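Long-range contacts in nitrite oxidoreductase subunit A (Kuenenia stuttgartiensis, PDB 7B04), which is a NarG-like subunit of the molybdopterin oxidoreductase family that carries a molybdenum atom, two MD1 groups and an iron/sulfur cluster: residues His284-Asp295 with Phe803-Phe811; Trp562-Phe571 with Glu707-Pro715. One frame throughout, in Å; residues are numbered along the deposited sequence.

Interaction 1 of 2, residues His284-Asp295 with Phe803-Phe811; sequences HGLQTSDVDMND and FRTYPRHPF
Arg808 lies between Asp290 and Asp292, and the three side chains form a buried salt-bridge network that joins two loops of the molybdopterin oxidoreductase fold. From the backbone outward, Arg808 CB sits against the Asp292 carboxylate, 3.2 Å from OD2. The chain then runs out extended as far as CD, which lies over the centre of the Phe803 ring in its own loop. A bend at the next bond (chi3 53°) swings the guanidinium back across Asp290. There Arg808 NH1 is 3.0 Å from Asp290 OD1, the salt-bridge contact, and also gives a weak hydrogen bond to the backbone O of Asp290. Arg808 NH2 makes a long salt bridge to Asp292 OD1, at 3.7 Å. Asp290 has further partners: its OD2 hydrogen-bonds Tyr566 OH and its OD1 forms a salt bridge with Lys567 NZ, so two positive groups share that one oxygen.

The backbone of Arg808 is held as well. Its N donates to Asp292 OD2 (2.8 Å, 157°), approaching from above the carboxylate plane, while its O accepts from Asp292 N at 3.2 Å. Asn408 of the neighbouring subunit B packs on the same arginine.

At the far end, Pro810 lies against Val291, and Phe811 makes a T-shaped pair with His284, ring planes 63° apart, its edge atom CZ over the imidazole face, 3.2 Å from ND1.

Interaction 2 of 2, residues Trp562-Phe571 with Glu707-Pro715; sequences WAGNYKAGNF and EITNSCSNP. With MD1 (phosphoric acid 4-(2-amino-4-oxo-3,4,5,6,-tetrahydro-pteridin-6-yl)-2-hydroxy-3,4-dimercapto-but-3-en-yl ester guanylate ester), chain C.
The backbones meet without regular strand pairing: Asn565 and Ser711 come closest, CA to CA 5.8 Å, and just beyond them 562-571 bends through an inverse gamma turn centred on Lys567 into a short 3-10 segment.

Asn565 reaches across with its amide, CG anti to the backbone N (chi1 -153°), and ND2 donates a hydrogen bond to the carbonyl O of Asn710, modelled improbably short, so its length is doubtful. The OD1 end of the same amide lies over the CA of Ser711. A second asparagine, Asn570, adds a weak bond from ND2 to Ser711 O, 3.5 Å long. Amides of the facing loop thus approach two successive carbonyls, the second only weakly. Ser711 is shaped from within too: its OG accepts from Ser713 N, an ST turn, and also bonds Thr72 O.

Cys712 fills the centre of the contact. Its sulfur approaches the Tyr566 ring obliquely, 61° off the ring normal, with SG 3.6 Å from CE1, while on the backbone side SG is 3.7 Å from Gly564 O. CB of Cys712 rests beside Lys567 NZ. Farther along, Ile708 brings CG1 to the edge of the Phe571 ring at CZ.

At the other end Trp562, its NE1 bonded to His524, leads into Ala563 and Gly564. Gly564 CA lies 3.6 Å from S13 of MD1 and Ala563 CA 3.8 Å from S12, with the molybdenum atom close by Gly564, so this loop forms part of the wall of the MD1 and molybdenum site, as in the molybdopterin oxidoreductase family.

From the N terminus, 284-295 comes first, in the loop between helix 280-283 and strand 301-304. Next is 562-571, directly after strand 558-561, in the same five-stranded parallel sheet as 301-304. Then comes 707-715, starting on an edge strand of the three-stranded antiparallel sheet, and last 803-811, soon after that sheet's strand 798-800. Interaction 2 closes a loop of 135 residues nested inside the 507 closed by interaction 1. Their centres are about 12 Å apart and they touch directly: Val291 packs on Trp562, Arg808 on the backbone of Cys712. Together they join loops attached to the parallel sheet to loops attached to the antiparallel one, interaction 2 next to the molybdenum and interaction 1 farther out.

Interaction 1 of 2, residues His284-Asp295 with Phe803-Phe811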
loop_
_atom_site.group_PDB
_atom_site.type_symbol
_atom_site.label_atom_id
_atom_site.label_comp_id
_atom_site.label_asym_id
_atom_site.label_seq_id
_atom_site.Cartn_x
_atom_site.Cartn_y
_atom_site.Cartn_z
ATOM N N HIS B 284 1.377 25.311 21.520
ATOM C CA HIS B 284 2.700 25.881 21.311
ATOM C C HIS B 284 2.760 26.936 20.215
ATOM O O HIS B 284 3.803 27.582 20.071
ATOM C CB HIS B 284 3.722 24.780 20.999
ATOM C CG HIS B 284 3.332 23.899 19.855
ATOM N ND1 HIS B 284 3.581 24.233 18.541
ATOM C CD2 HIS B 284 2.719 22.693 19.827
ATOM C CE1 HIS B 284 3.135 23.272 17.753
ATOM N NE2 HIS B 284 2.610 22.324 18.509
ATOM N N GLY B 285 1.693 27.132 19.444
ATOM C CA GLY B 285 1.654 28.215 18.480
ATOM C C GLY B 285 2.413 27.981 17.196
ATOM O O GLY B 285 2.749 28.948 16.506
ATOM N N LEU B 286 2.689 26.729 16.847
ATOM C CA LEU B 286 3.355 26.383 15.602
ATOM C C LEU B 286 2.420 25.529 14.760
ATOM O O LEU B 286 1.549 24.831 15.290
ATOM C CB LEU B 286 4.670 25.638 15.860
ATOM C CG LEU B 286 5.772 25.698 14.802
ATOM C CD1 LEU B 286 7.103 25.571 15.495
ATOM C CD2 LEU B 286 5.619 24.600 13.761
ATOM N N GLN B 287 2.600 25.606 13.438
ATOM C CA GLN B 287 1.727 24.890 12.512
ATOM C C GLN B 287 1.614 23.413 12.874
ATOM O O GLN B 287 0.509 22.878 13.014
ATOM C CB GLN B 287 2.247 25.057 11.082
ATOM C CG GLN B 287 1.298 24.556 10.009
ATOM C CD GLN B 287 1.916 24.585 8.624
ATOM O OE1 GLN B 287 3.124 24.769 8.475
ATOM N NE2 GLN B 287 1.087 24.405 7.602
ATOM N N THR B 288 2.751 22.737 13.037
ATOM C CA THR B 288 2.745 21.305 13.310
ATOM C C THR B 288 4.034 20.927 14.022
ATOM O O THR B 288 5.119 21.343 13.606
ATOM C CB THR B 288 2.585 20.490 12.021
ATOM O OG1 THR B 288 1.209 20.491 11.621
ATOM C CG2 THR B 288 3.033 19.050 12.236
ATOM N N SER B 289 3.911 20.144 15.092
ATOM C CA SER B 289 5.064 19.551 15.759
ATOM C C SER B 289 5.277 18.144 15.209
ATOM O O SER B 289 4.505 17.229 15.512
ATOM C CB SER B 289 4.850 19.524 17.270
ATOM O OG SER B 289 5.911 18.854 17.931
ATOM N N ASP B 290 6.305 17.979 14.375
ATOM C CA ASP B 290 6.685 16.683 13.828
ATOM C C ASP B 290 8.206 16.574 13.856
ATOM O O ASP B 290 8.906 17.526 14.214
ATOM C CB ASP B 290 6.120 16.487 12.416
ATOM C CG ASP B 290 6.494 17.613 11.477
ATOM O OD1 ASP B 290 7.160 18.574 11.918
ATOM O OD2 ASP B 290 6.113 17.537 10.291
ATOM N N VAL B 291 8.730 15.413 13.459
ATOM C CA VAL B 291 10.152 15.116 13.596
ATOM C C VAL B 291 10.675 14.422 12.346
ATOM O O VAL B 291 9.919 13.810 11.586
ATOM C CB VAL B 291 10.447 14.228 14.829
ATOM C CG1 VAL B 291 10.077 14.942 16.113
ATOM C CG2 VAL B 291 9.711 12.898 14.720
ATOM N N ASP B 292 11.985 14.542 12.126
ATOM C CA ASP B 292 12.660 13.614 11.228
ATOM C C ASP B 292 12.609 12.240 11.879
ATOM O O ASP B 292 13.179 12.042 12.957
ATOM C CB ASP B 292 14.108 14.035 10.968
ATOM C CG ASP B 292 14.212 15.327 10.191
ATOM O OD1 ASP B 292 13.295 15.624 9.397
ATOM O OD2 ASP B 292 15.216 16.047 10.372
ATOM N N MET B 293 11.945 11.286 11.228
ATOM C CA MET B 293 11.578 10.040 11.889
ATOM C C MET B 293 12.762 9.159 12.271
ATOM O O MET B 293 12.551 8.140 12.922
ATOM C CB MET B 293 10.570 9.263 11.043
ATOM C CG MET B 293 9.482 10.158 10.479
ATOM S SD MET B 293 8.167 9.276 9.623
ATOM C CE MET B 293 7.628 8.146 10.905
ATOM N N ASN B 294 13.989 9.454 11.852
ATOM C CA ASN B 294 15.088 8.725 12.478
ATOM C C ASN B 294 15.155 9.033 13.975
ATOM O O ASN B 294 15.659 8.220 14.760
ATOM C CB ASN B 294 16.418 9.004 11.777
ATOM C CG ASN B 294 16.786 10.464 11.763
ATOM O OD1 ASN B 294 16.030 11.320 12.222
ATOM N ND2 ASN B 294 17.965 10.762 11.231
ATOM N N ASP B 295 14.641 10.201 14.385
ATOM C CA ASP B 295 14.651 10.591 15.793
ATOM C C ASP B 295 13.743 9.704 16.640
ATOM O O ASP B 295 14.055 9.447 17.808
ATOM C CB ASP B 295 14.217 12.062 15.895
ATOM C CG ASP B 295 14.371 12.661 17.296
ATOM O OD1 ASP B 295 14.388 11.934 18.306
ATOM O OD2 ASP B 295 14.460 13.904 17.384
ATOM N N PHE B 803 18.194 22.703 9.064
ATOM C CA PHE B 803 17.625 22.948 10.390
ATOM C C PHE B 803 18.783 23.084 11.382
ATOM O O PHE B 803 19.961 22.985 11.009
ATOM C CB PHE B 803 16.686 21.822 10.827
ATOM C CG PHE B 803 15.529 21.600 9.909
ATOM C CD1 PHE B 803 14.637 22.613 9.607
ATOM C CD2 PHE B 803 15.315 20.342 9.381
ATOM C CE1 PHE B 803 13.576 22.375 8.760
ATOM C CE2 PHE B 803 14.251 20.093 8.558
ATOM C CZ PHE B 803 13.387 21.111 8.232
ATOM N N ARG B 804 18.423 23.296 12.637
ATOM C CA ARG B 804 19.439 23.339 13.705
ATOM C C ARG B 804 19.989 21.945 13.970
ATOM O O ARG B 804 21.143 21.858 14.307
ATOM C CB ARG B 804 19.022 24.148 14.931
ATOM C CG ARG B 804 20.061 25.201 15.273
ATOM C CD ARG B 804 19.609 26.230 16.274
ATOM N NE ARG B 804 20.458 26.184 17.448
ATOM C CZ ARG B 804 21.756 26.351 17.431
ATOM N NH1 ARG B 804 22.431 26.280 18.558
ATOM N NH2 ARG B 804 22.372 26.588 16.293
ATOM N N THR B 805 19.179 20.900 13.882
ATOM C CA THR B 805 19.746 19.561 14.158
ATOM C C THR B 805 19.436 18.585 13.034
ATOM O O THR B 805 18.417 18.710 12.415
ATOM C CB THR B 805 19.179 18.972 15.442
ATOM O OG1 THR B 805 17.804 18.714 15.201
ATOM C CG2 THR B 805 19.322 19.911 16.608
ATOM N N TYR B 806 20.336 17.645 12.798
ATOM C CA TYR B 806 20.107 16.621 11.778
ATOM C C TYR B 806 18.841 15.845 12.090
ATOM O O TYR B 806 17.937 15.818 11.237
ATOM C CB TYR B 806 21.330 15.697 11.643
ATOM C CG TYR B 806 21.038 14.334 11.021
ATOM C CD1 TYR B 806 20.424 14.233 9.779
ATOM C CD2 TYR B 806 21.365 13.152 11.680
ATOM C CE1 TYR B 806 20.151 12.992 9.200
ATOM C CE2 TYR B 806 21.093 11.903 11.107
ATOM C CZ TYR B 806 20.487 11.830 9.865
ATOM O OH TYR B 806 20.213 10.599 9.290
ATOM N N PRO B 807 18.677 15.236 13.272
ATOM C CA PRO B 807 17.336 14.797 13.650
ATOM C C PRO B 807 16.534 16.024 14.034
ATOM O O PRO B 807 16.552 16.411 15.209
ATOM C CB PRO B 807 17.579 13.863 14.849
ATOM C CG PRO B 807 19.065 13.605 14.860
ATOM C CD PRO B 807 19.643 14.875 14.326
ATOM N N ARG B 808 15.860 16.668 13.076
ATOM C CA ARG B 808 15.112 17.869 13.420
ATOM C C ARG B 808 14.062 17.533 14.458
ATOM O O ARG B 808 13.159 16.725 14.217
ATOM C CB ARG B 808 14.435 18.498 12.205
ATOM C CG ARG B 808 13.414 19.552 12.649
ATOM C CD ARG B 808 12.599 20.151 11.520
ATOM N NE ARG B 808 11.942 19.136 10.702
ATOM C CZ ARG B 808 10.781 18.566 11.007
ATOM N NH1 ARG B 808 10.143 18.898 12.122
ATOM N NH2 ARG B 808 10.260 17.656 10.196
ATOM N N HIS B 809 14.199 18.156 15.620
ATOM C CA HIS B 809 13.278 17.990 16.724
ATOM C C HIS B 809 12.691 19.351 17.066
ATOM O O HIS B 809 13.453 20.292 17.347
ATOM C CB HIS B 809 14.004 17.392 17.922
ATOM C CG HIS B 809 13.088 16.874 18.975
ATOM N ND1 HIS B 809 11.879 16.283 18.684
ATOM C CD2 HIS B 809 13.196 16.871 20.322
ATOM C CE1 HIS B 809 11.283 15.932 19.808
ATOM N NE2 HIS B 809 12.063 16.273 20.817
ATOM N N PRO B 810 11.369 19.511 17.060
ATOM C CA PRO B 810 10.790 20.828 17.338
ATOM C C PRO B 810 11.027 21.247 18.781
ATOM O O PRO B 810 10.996 20.424 19.699
ATOM C CB PRO B 810 9.297 20.627 17.048
ATOM C CG PRO B 810 9.075 19.162 17.228
ATOM C CD PRO B 810 10.342 18.493 16.788
ATOM N N PHE B 811 11.298 22.543 18.961
ATOM C CA PHE B 811 11.493 23.176 20.264
ATOM C C PHE B 811 12.790 22.751 20.936
ATOM O O PHE B 811 12.947 22.935 22.148
ATOM C CB PHE B 811 10.313 22.926 21.211
ATOM C CG PHE B 811 8.974 23.048 20.554
ATOM C CD1 PHE B 811 8.598 24.228 19.935
ATOM C CD2 PHE B 811 8.091 21.984 20.557
ATOM C CE1 PHE B 811 7.366 24.341 19.329
ATOM C CE2 PHE B 811 6.857 22.092 19.953
ATOM C CZ PHE B 811 6.495 23.272 19.336
#

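Interaction 2 of 2, residues Trp562-Phe571 with Glu707-Pro715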
loop_
_atom_site.group_PDB
_atom_site.type_symbol
_atom_site.label_atom_id
_atom_site.label_comp_id
_atom_site.label_asym_id
_atom_site.label_seq_id
_atom_site.Cartn_x
_atom_site.Cartn_y
_atom_site.Cartn_z
ATOM N N TRP B 562 1.105 13.420 12.666
ATOM C CA TRP B 562 1.601 12.977 11.373
ATOM C C TRP B 562 0.512 13.128 10.328
ATOM O O TRP B 562 -0.669 12.904 10.607
ATOM C CB TRP B 562 2.078 11.530 11.423
ATOM C CG TRP B 562 3.260 11.366 12.292
ATOM C CD1 TRP B 562 3.297 10.776 13.516
ATOM C CD2 TRP B 562 4.591 11.819 12.021
ATOM N NE1 TRP B 562 4.570 10.822 14.022
ATOM C CE2 TRP B 562 5.384 11.460 13.124
ATOM C CE3 TRP B 562 5.189 12.489 10.949
ATOM C CZ2 TRP B 562 6.744 11.745 13.191
ATOM C CZ3 TRP B 562 6.539 12.773 11.017
ATOM C CH2 TRP B 562 7.301 12.401 12.130
ATOM N N ALA B 563 0.921 13.500 9.123
ATOM C CA ALA B 563 -0.021 13.847 8.075
ATOM C C ALA B 563 0.688 13.697 6.732
ATOM O O ALA B 563 1.726 13.033 6.640
ATOM C CB ALA B 563 -0.561 15.265 8.308
ATOM N N GLY B 564 0.126 14.305 5.695
ATOM C CA GLY B 564 0.803 14.373 4.423
ATOM C C GLY B 564 1.926 15.393 4.471
ATOM O O GLY B 564 2.333 15.883 5.525
ATOM N N ASN B 565 2.437 15.716 3.286
ATOM C CA ASN B 565 3.554 16.650 3.162
ATOM C C ASN B 565 3.002 18.065 3.053
ATOM O O ASN B 565 2.537 18.485 1.993
ATOM C CB ASN B 565 4.433 16.301 1.968
ATOM C CG ASN B 565 5.865 16.755 2.163
ATOM O OD1 ASN B 565 6.196 17.373 3.177
ATOM N ND2 ASN B 565 6.722 16.451 1.198
ATOM N N TYR B 566 3.082 18.812 4.155
ATOM C CA TYR B 566 2.502 20.143 4.256
ATOM C C TYR B 566 3.529 21.257 4.334
ATOM O O TYR B 566 3.172 22.417 4.105
ATOM C CB TYR B 566 1.651 20.240 5.529
ATOM C CG TYR B 566 2.527 20.178 6.762
ATOM C CD1 TYR B 566 2.971 18.959 7.258
ATOM C CD2 TYR B 566 2.952 21.339 7.402
ATOM C CE1 TYR B 566 3.793 18.894 8.362
ATOM C CE2 TYR B 566 3.776 21.282 8.506
ATOM C CZ TYR B 566 4.191 20.058 8.981
ATOM O OH TYR B 566 5.013 20.003 10.081
ATOM N N LYS B 567 4.784 20.944 4.655
ATOM C CA LYS B 567 5.707 21.947 5.180
ATOM C C LYS B 567 6.234 22.821 4.043
ATOM O O LYS B 567 7.388 22.740 3.617
ATOM C CB LYS B 567 6.835 21.288 5.961
ATOM C CG LYS B 567 7.664 22.278 6.773
ATOM C CD LYS B 567 8.673 21.582 7.673
ATOM C CE LYS B 567 8.220 21.567 9.122
ATOM N NZ LYS B 567 7.209 20.510 9.379
ATOM N N ALA B 568 5.346 23.686 3.547
ATOM C CA ALA B 568 5.787 24.755 2.665
ATOM C C ALA B 568 6.606 25.791 3.415
ATOM O O ALA B 568 7.253 26.630 2.780
ATOM C CB ALA B 568 4.587 25.423 1.992
ATOM N N GLY B 569 6.593 25.742 4.748
ATOM C CA GLY B 569 7.432 26.571 5.582
ATOM C C GLY B 569 8.883 26.154 5.622
ATOM O O GLY B 569 9.670 26.776 6.340
ATOM N N ASN B 570 9.255 25.101 4.886
ATOM C CA ASN B 570 10.667 24.778 4.726
ATOM C C ASN B 570 11.396 25.892 3.996
ATOM O O ASN B 570 12.572 26.156 4.273
ATOM C CB ASN B 570 10.827 23.454 3.981
ATOM C CG ASN B 570 10.689 22.254 4.891
ATOM O OD1 ASN B 570 11.249 22.228 5.987
ATOM N ND2 ASN B 570 9.946 21.251 4.442
ATOM N N PHE B 571 10.713 26.564 3.068
ATOM C CA PHE B 571 11.233 27.783 2.453
ATOM C C PHE B 571 10.922 28.938 3.405
ATOM O O PHE B 571 10.118 29.833 3.134
ATOM C CB PHE B 571 10.638 27.988 1.067
ATOM C CG PHE B 571 10.887 26.840 0.124
ATOM C CD1 PHE B 571 12.036 26.797 -0.650
ATOM C CD2 PHE B 571 9.973 25.805 0.014
ATOM C CE1 PHE B 571 12.268 25.742 -1.517
ATOM C CE2 PHE B 571 10.199 24.750 -0.851
ATOM C CZ PHE B 571 11.349 24.717 -1.616
ATOM N N GLU B 707 12.222 20.201 -11.008
ATOM C CA GLU B 707 11.242 20.411 -9.954
ATOM C C GLU B 707 11.874 20.181 -8.589
ATOM O O GLU B 707 12.768 19.347 -8.430
ATOM C CB GLU B 707 10.030 19.489 -10.132
ATOM C CG GLU B 707 8.851 19.903 -9.291
ATOM C CD GLU B 707 8.351 21.284 -9.661
ATOM O OE1 GLU B 707 8.297 21.593 -10.869
ATOM O OE2 GLU B 707 8.041 22.075 -8.750
ATOM N N ILE B 708 11.381 20.926 -7.601
ATOM C CA ILE B 708 11.918 20.934 -6.246
ATOM C C ILE B 708 10.857 20.403 -5.290
ATOM O O ILE B 708 9.665 20.686 -5.454
ATOM C CB ILE B 708 12.366 22.355 -5.838
ATOM C CG1 ILE B 708 12.795 22.402 -4.370
ATOM C CG2 ILE B 708 11.256 23.363 -6.101
ATOM C CD1 ILE B 708 14.029 21.597 -4.075
ATOM N N THR B 709 11.290 19.618 -4.304
ATOM C CA THR B 709 10.390 19.134 -3.265
ATOM C C THR B 709 11.170 18.946 -1.973
ATOM O O THR B 709 12.393 18.781 -1.978
ATOM C CB THR B 709 9.699 17.818 -3.643
ATOM O OG1 THR B 709 8.823 17.425 -2.579
ATOM C CG2 THR B 709 10.721 16.723 -3.847
ATOM N N ASN B 710 10.433 18.947 -0.862
ATOM C CA ASN B 710 10.973 18.685 0.463
ATOM C C ASN B 710 9.975 17.810 1.203
ATOM O O ASN B 710 8.931 17.431 0.662
ATOM C CB ASN B 710 11.208 19.978 1.259
ATOM C CG ASN B 710 11.965 21.031 0.477
ATOM O OD1 ASN B 710 12.970 20.745 -0.171
ATOM N ND2 ASN B 710 11.484 22.266 0.542
ATOM N N SER B 711 10.304 17.461 2.442
ATOM C CA SER B 711 9.399 16.668 3.257
ATOM C C SER B 711 9.455 17.149 4.699
ATOM O O SER B 711 10.364 17.878 5.103
ATOM C CB SER B 711 9.722 15.173 3.174
ATOM O OG SER B 711 8.911 14.421 4.056
ATOM N N CYS B 712 8.453 16.731 5.467
ATOM C CA CYS B 712 8.380 17.012 6.891
ATOM C C CYS B 712 8.779 15.817 7.745
ATOM O O CYS B 712 8.841 15.942 8.972
ATOM C CB CYS B 712 6.968 17.469 7.262
ATOM S SG CYS B 712 5.693 16.222 6.992
ATOM N N SER B 713 8.970 14.665 7.102
ATOM C CA SER B 713 9.363 13.440 7.830
ATOM C C SER B 713 10.829 13.110 7.572
ATOM O O SER B 713 11.339 12.191 8.191
ATOM C CB SER B 713 8.487 12.306 7.467
ATOM O OG SER B 713 8.452 12.156 6.074
ATOM N N ASN B 714 11.471 13.847 6.678
ATOM C CA ASN B 714 12.896 13.590 6.358
ATOM C C ASN B 714 13.583 14.916 6.040
ATOM O O ASN B 714 12.941 15.812 5.522
ATOM C CB ASN B 714 13.055 12.531 5.273
ATOM C CG ASN B 714 12.528 13.002 3.950
ATOM O OD1 ASN B 714 12.681 14.148 3.618
ATOM N ND2 ASN B 714 11.904 12.136 3.191
ATOM N N PRO B 715 14.889 15.052 6.298
ATOM C CA PRO B 715 15.577 16.299 6.065
ATOM C C PRO B 715 16.068 16.499 4.635
ATOM O O PRO B 715 16.686 17.452 4.392
ATOM C CB PRO B 715 16.800 16.122 6.955
ATOM C CG PRO B 715 17.073 14.658 6.910
ATOM C CD PRO B 715 15.707 14.029 6.912
HETATM P PB MD1 C . -3.307 8.268 9.771
HETATM O O3B MD1 C . -4.953 8.283 9.754
HETATM O O1B MD1 C . -2.819 6.931 10.276
HETATM O O2B MD1 C . -2.806 9.363 10.681
HETATM O O3A MD1 C . -2.762 8.521 8.233
HETATM C C10 MD1 C . -2.936 9.764 7.611
HETATM C C11 MD1 C . -1.718 10.036 6.681
HETATM O O11 MD1 C . -1.293 8.600 6.107
HETATM C C12 MD1 C . -2.029 10.999 5.801
HETATM S S12 MD1 C . -3.070 12.382 6.352
HETATM C C13 MD1 C . -1.551 11.111 4.329
HETATM S S13 MD1 C . -2.144 12.559 3.408
HETATM C C14 MD1 C . -0.743 10.160 3.616
HETATM N N15 MD1 C . -1.675 8.860 3.501
HETATM C C16 MD1 C . -0.965 7.703 3.140
HETATM C C15 MD1 C . -1.515 6.693 2.197
HETATM O O14 MD1 C . -2.586 6.848 1.714
HETATM N N17 MD1 C . -0.705 5.489 1.869
HETATM C C17 MD1 C . 0.692 5.291 2.504
HETATM N N16 MD1 C . 1.474 4.114 2.176
HETATM N N18 MD1 C . 1.251 6.315 3.464
HETATM C C20 MD1 C . 0.481 7.488 3.790
HETATM N N8 MD1 C . 0.954 8.471 4.680
HETATM C C7 MD1 C . 0.659 9.948 4.125
HETATM P PA MD1 C . -5.907 6.967 10.038
HETATM O O1A MD1 C . -7.288 7.265 9.510
HETATM O O2A MD1 C . -5.319 5.782 9.312
HETATM O "O5'" MD1 C . -6.014 6.622 11.646
HETATM C "C5'" MD1 C . -5.016 5.850 12.245
HETATM C "C4'" MD1 C . -5.615 4.910 13.349
HETATM O "O4'" MD1 C . -6.460 5.699 14.398
HETATM C "C1'" MD1 C . -7.718 4.804 14.573
HETATM N N9 MD1 C . -8.874 5.568 15.110
HETATM C C4 MD1 C . -8.844 6.016 16.361
HETATM N N3 MD1 C . -7.812 5.914 17.432
HETATM C C2 MD1 C . -8.054 6.518 18.741
HETATM N N2 MD1 C . -7.047 6.419 19.783
HETATM N N1 MD1 C . -9.292 7.213 18.997
HETATM C C6 MD1 C . -10.278 7.305 17.964
HETATM O O6 MD1 C . -11.295 7.875 18.166
HETATM C C5 MD1 C . -10.017 6.668 16.594
HETATM N N7 MD1 C . -10.746 6.609 15.484
HETATM C C8 MD1 C . -10.048 5.926 14.554
HETATM C "C2'" MD1 C . -7.928 4.421 13.379
HETATM O "O2'" MD1 C . -8.792 3.248 13.356
HETATM C "C3'" MD1 C . -6.407 4.049 12.828
HETATM O "O3'" MD1 C . -6.028 2.717 13.279
#